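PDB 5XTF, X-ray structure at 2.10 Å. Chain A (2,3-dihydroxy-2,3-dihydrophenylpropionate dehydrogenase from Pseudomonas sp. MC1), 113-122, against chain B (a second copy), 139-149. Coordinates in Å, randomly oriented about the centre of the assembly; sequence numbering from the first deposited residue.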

# COMPACT_ATOMS: atom_id res chain seq x y z
N ASN A 113 17.54 -9.94 -16.10
CA ASN A 113 17.84 -10.51 -14.79
C ASN A 113 18.99 -9.77 -14.12
O ASN A 113 19.90 -9.27 -14.78
CB ASN A 113 18.17 -11.99 -14.89
CG ASN A 113 17.04 -12.81 -15.49
OD1 ASN A 113 16.14 -13.27 -14.77
ND2 ASN A 113 17.07 -12.99 -16.80
N ILE A 114 18.93 -9.69 -12.79
CA ILE A 114 20.01 -9.05 -12.05
C ILE A 114 21.32 -9.82 -12.15
O ILE A 114 22.37 -9.27 -11.80
CB ILE A 114 19.56 -8.88 -10.58
CG1 ILE A 114 20.56 -8.03 -9.77
CG2 ILE A 114 19.34 -10.24 -9.94
CD1 ILE A 114 20.61 -6.57 -10.20
N GLU A 115 21.30 -11.06 -12.65
CA GLU A 115 22.51 -11.85 -12.81
C GLU A 115 23.34 -11.47 -14.02
O GLU A 115 24.49 -11.91 -14.12
CB GLU A 115 22.17 -13.33 -12.92
CG GLU A 115 21.89 -14.01 -11.60
CD GLU A 115 20.49 -14.57 -11.52
OE1 GLU A 115 19.86 -14.76 -12.59
OE2 GLU A 115 20.01 -14.83 -10.38
N GLU A 116 22.81 -10.67 -14.95
CA GLU A 116 23.49 -10.40 -16.21
C GLU A 116 24.77 -9.61 -15.97
O GLU A 116 24.97 -9.04 -14.89
CB GLU A 116 22.56 -9.63 -17.16
CG GLU A 116 21.20 -10.27 -17.35
CD GLU A 116 21.26 -11.79 -17.36
OE1 GLU A 116 20.65 -12.42 -16.47
OE2 GLU A 116 21.93 -12.35 -18.25
N PRO A 117 25.68 -9.59 -16.96
CA PRO A 117 26.84 -8.70 -16.89
C PRO A 117 26.44 -7.27 -16.56
O PRO A 117 25.54 -6.71 -17.17
CB PRO A 117 27.43 -8.78 -18.31
CG PRO A 117 26.94 -10.05 -18.86
CD PRO A 117 25.64 -10.37 -18.21
N TRP A 118 27.16 -6.66 -15.60
CA TRP A 118 26.82 -5.29 -15.19
C TRP A 118 26.80 -4.32 -16.36
O TRP A 118 26.05 -3.34 -16.35
CB TRP A 118 27.80 -4.77 -14.12
CG TRP A 118 27.54 -3.31 -13.81
CD1 TRP A 118 28.34 -2.25 -14.13
CD2 TRP A 118 26.39 -2.76 -13.15
NE1 TRP A 118 27.77 -1.08 -13.69
CE2 TRP A 118 26.57 -1.36 -13.09
CE3 TRP A 118 25.23 -3.31 -12.59
CZ2 TRP A 118 25.63 -0.50 -12.51
CZ3 TRP A 118 24.29 -2.45 -12.00
CH2 TRP A 118 24.51 -1.07 -11.97
N GLU A 119 27.63 -4.56 -17.38
CA GLU A 119 27.63 -3.71 -18.55
C GLU A 119 26.25 -3.65 -19.18
O GLU A 119 25.78 -2.58 -19.58
CB GLU A 119 28.67 -4.22 -19.56
CG GLU A 119 30.14 -4.22 -19.04
CD GLU A 119 30.42 -5.10 -17.78
OE1 GLU A 119 31.45 -4.86 -17.10
OE2 GLU A 119 29.62 -6.01 -17.46
N LYS A 120 25.58 -4.79 -19.26
CA LYS A 120 24.24 -4.81 -19.81
C LYS A 120 23.24 -4.22 -18.83
O LYS A 120 22.37 -3.43 -19.22
CB LYS A 120 23.86 -6.24 -20.20
CG LYS A 120 22.39 -6.47 -20.47
CD LYS A 120 21.86 -5.63 -21.62
CE LYS A 120 20.50 -6.15 -22.11
NZ LYS A 120 19.87 -5.27 -23.14
N ILE A 121 23.34 -4.59 -17.55
CA ILE A 121 22.44 -4.03 -16.54
C ILE A 121 22.53 -2.51 -16.53
O ILE A 121 21.51 -1.81 -16.56
CB ILE A 121 22.76 -4.61 -15.16
CG1 ILE A 121 22.56 -6.13 -15.14
CG2 ILE A 121 21.88 -3.94 -14.12
CD1 ILE A 121 22.93 -6.78 -13.83
N SER A 122 23.76 -1.97 -16.53
CA SER A 122 23.94 -0.53 -16.37
C SER A 122 23.36 0.25 -17.54
O SER A 122 22.75 1.31 -17.34
CB SER A 122 25.42 -0.19 -16.23
OG SER A 122 25.64 1.16 -16.64
N GLY B 139 25.97 -2.43 -6.31
CA GLY B 139 26.39 -3.23 -5.17
C GLY B 139 25.84 -4.64 -5.18
O GLY B 139 26.56 -5.61 -4.91
N ILE B 140 24.54 -4.79 -5.49
CA ILE B 140 23.93 -6.12 -5.46
C ILE B 140 24.48 -6.99 -6.59
O ILE B 140 24.77 -8.18 -6.39
CB ILE B 140 22.40 -5.99 -5.51
CG1 ILE B 140 21.89 -5.44 -4.18
CG2 ILE B 140 21.76 -7.33 -5.87
CD1 ILE B 140 20.54 -4.83 -4.25
N SER B 141 24.62 -6.42 -7.79
CA SER B 141 25.29 -7.12 -8.89
C SER B 141 26.67 -7.63 -8.47
O SER B 141 27.04 -8.78 -8.74
CB SER B 141 25.40 -6.18 -10.09
OG SER B 141 26.15 -6.76 -11.13
N ALA B 142 27.45 -6.79 -7.80
CA ALA B 142 28.78 -7.20 -7.38
C ALA B 142 28.75 -8.23 -6.25
O ALA B 142 29.67 -9.05 -6.14
CB ALA B 142 29.59 -5.98 -6.95
N ALA B 143 27.71 -8.22 -5.41
CA ALA B 143 27.69 -9.12 -4.26
C ALA B 143 27.05 -10.47 -4.57
O ALA B 143 27.33 -11.43 -3.85
CB ALA B 143 26.97 -8.47 -3.08
N LEU B 144 26.26 -10.56 -5.64
CA LEU B 144 25.40 -11.71 -5.93
C LEU B 144 26.17 -13.03 -5.93
O LEU B 144 25.82 -13.92 -5.14
CB LEU B 144 24.69 -11.51 -7.27
CG LEU B 144 23.42 -12.34 -7.46
CD1 LEU B 144 22.39 -12.00 -6.41
CD2 LEU B 144 22.82 -12.09 -8.81
N PRO B 145 27.21 -13.22 -6.75
CA PRO B 145 27.86 -14.54 -6.77
C PRO B 145 28.28 -15.02 -5.39
O PRO B 145 28.13 -16.21 -5.09
CB PRO B 145 29.06 -14.32 -7.71
CG PRO B 145 28.68 -13.13 -8.54
CD PRO B 145 27.92 -12.25 -7.61
N GLU B 146 28.71 -14.11 -4.50
CA GLU B 146 29.10 -14.52 -3.15
C GLU B 146 27.90 -14.76 -2.24
O GLU B 146 27.96 -15.66 -1.39
CB GLU B 146 30.03 -13.46 -2.55
CG GLU B 146 31.42 -13.46 -3.21
CD GLU B 146 32.16 -14.80 -3.00
OE1 GLU B 146 32.09 -15.37 -1.88
OE2 GLU B 146 32.79 -15.31 -3.97
N LEU B 147 26.82 -13.99 -2.40
CA LEU B 147 25.60 -14.26 -1.65
C LEU B 147 24.97 -15.60 -2.03
O LEU B 147 24.37 -16.26 -1.17
CB LEU B 147 24.60 -13.12 -1.86
CG LEU B 147 25.05 -11.76 -1.33
CD1 LEU B 147 24.09 -10.68 -1.72
CD2 LEU B 147 25.15 -11.82 0.19
N LYS B 148 25.09 -16.01 -3.29
CA LYS B 148 24.56 -17.30 -3.71
C LYS B 148 25.30 -18.48 -3.08
O LYS B 148 24.70 -19.53 -2.83
CB LYS B 148 24.61 -17.42 -5.24
CG LYS B 148 23.67 -16.49 -5.98
CD LYS B 148 23.43 -16.99 -7.41
CE LYS B 148 22.61 -16.01 -8.22
NZ LYS B 148 22.62 -16.36 -9.68
N LYS B 149 26.61 -18.32 -2.86
CA LYS B 149 27.41 -19.38 -2.24
C LYS B 149 27.05 -19.55 -0.78
O LYS B 149 27.16 -20.66 -0.24
CB LYS B 149 28.89 -19.06 -2.36
CG LYS B 149 29.43 -19.08 -3.79
CD LYS B 149 30.94 -18.87 -3.70
CE LYS B 149 31.56 -18.40 -4.98
NZ LYS B 149 33.04 -18.44 -4.84
O HOH W 1 25.06 -8.92 -12.33

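A helix that meets a turn can offer one stripe of side chains spaced three or four residues apart, and the contact between these two copies illustrates how side-chain conformations bring atoms onto that pattern. Ile B140, Ser B141, Leu B144 and Lys B148 form the stripe; facing them is the type I turn from Asn A113 to Glu A116 and the start of the helix that follows. Ile A114, with chi1 t and chi2 p, spreads its branches along the stripe: CG1 lies 4.1 Å from CG2 of Ile B140, while CG2 lies 4.1 Å from CD2 of Leu B144. Glu A115 leaves its backbone sideways, yet its end comes nearer. Its CG packs 3.5 Å from CD2 of Leu B144, and its OE2 reaches NZ of Lys B148 at 3.1 Å, a salt bridge whose hydrogen bond is weak. Lys B148 meets it with chi2 to chi4 all t, an extended chain. The turn also directs carbonyls at the helix: one water donates to O of Ile A114 (2.8 Å) and to O of Glu A116 (2.6 Å) and accepts from OG of Ser B141 (2.7 Å). With chi1 t, Ser B141 thus serves the water through OG, while its CB sits 3.8 Å from CE3 of Trp A118, approaching the ring obliquely.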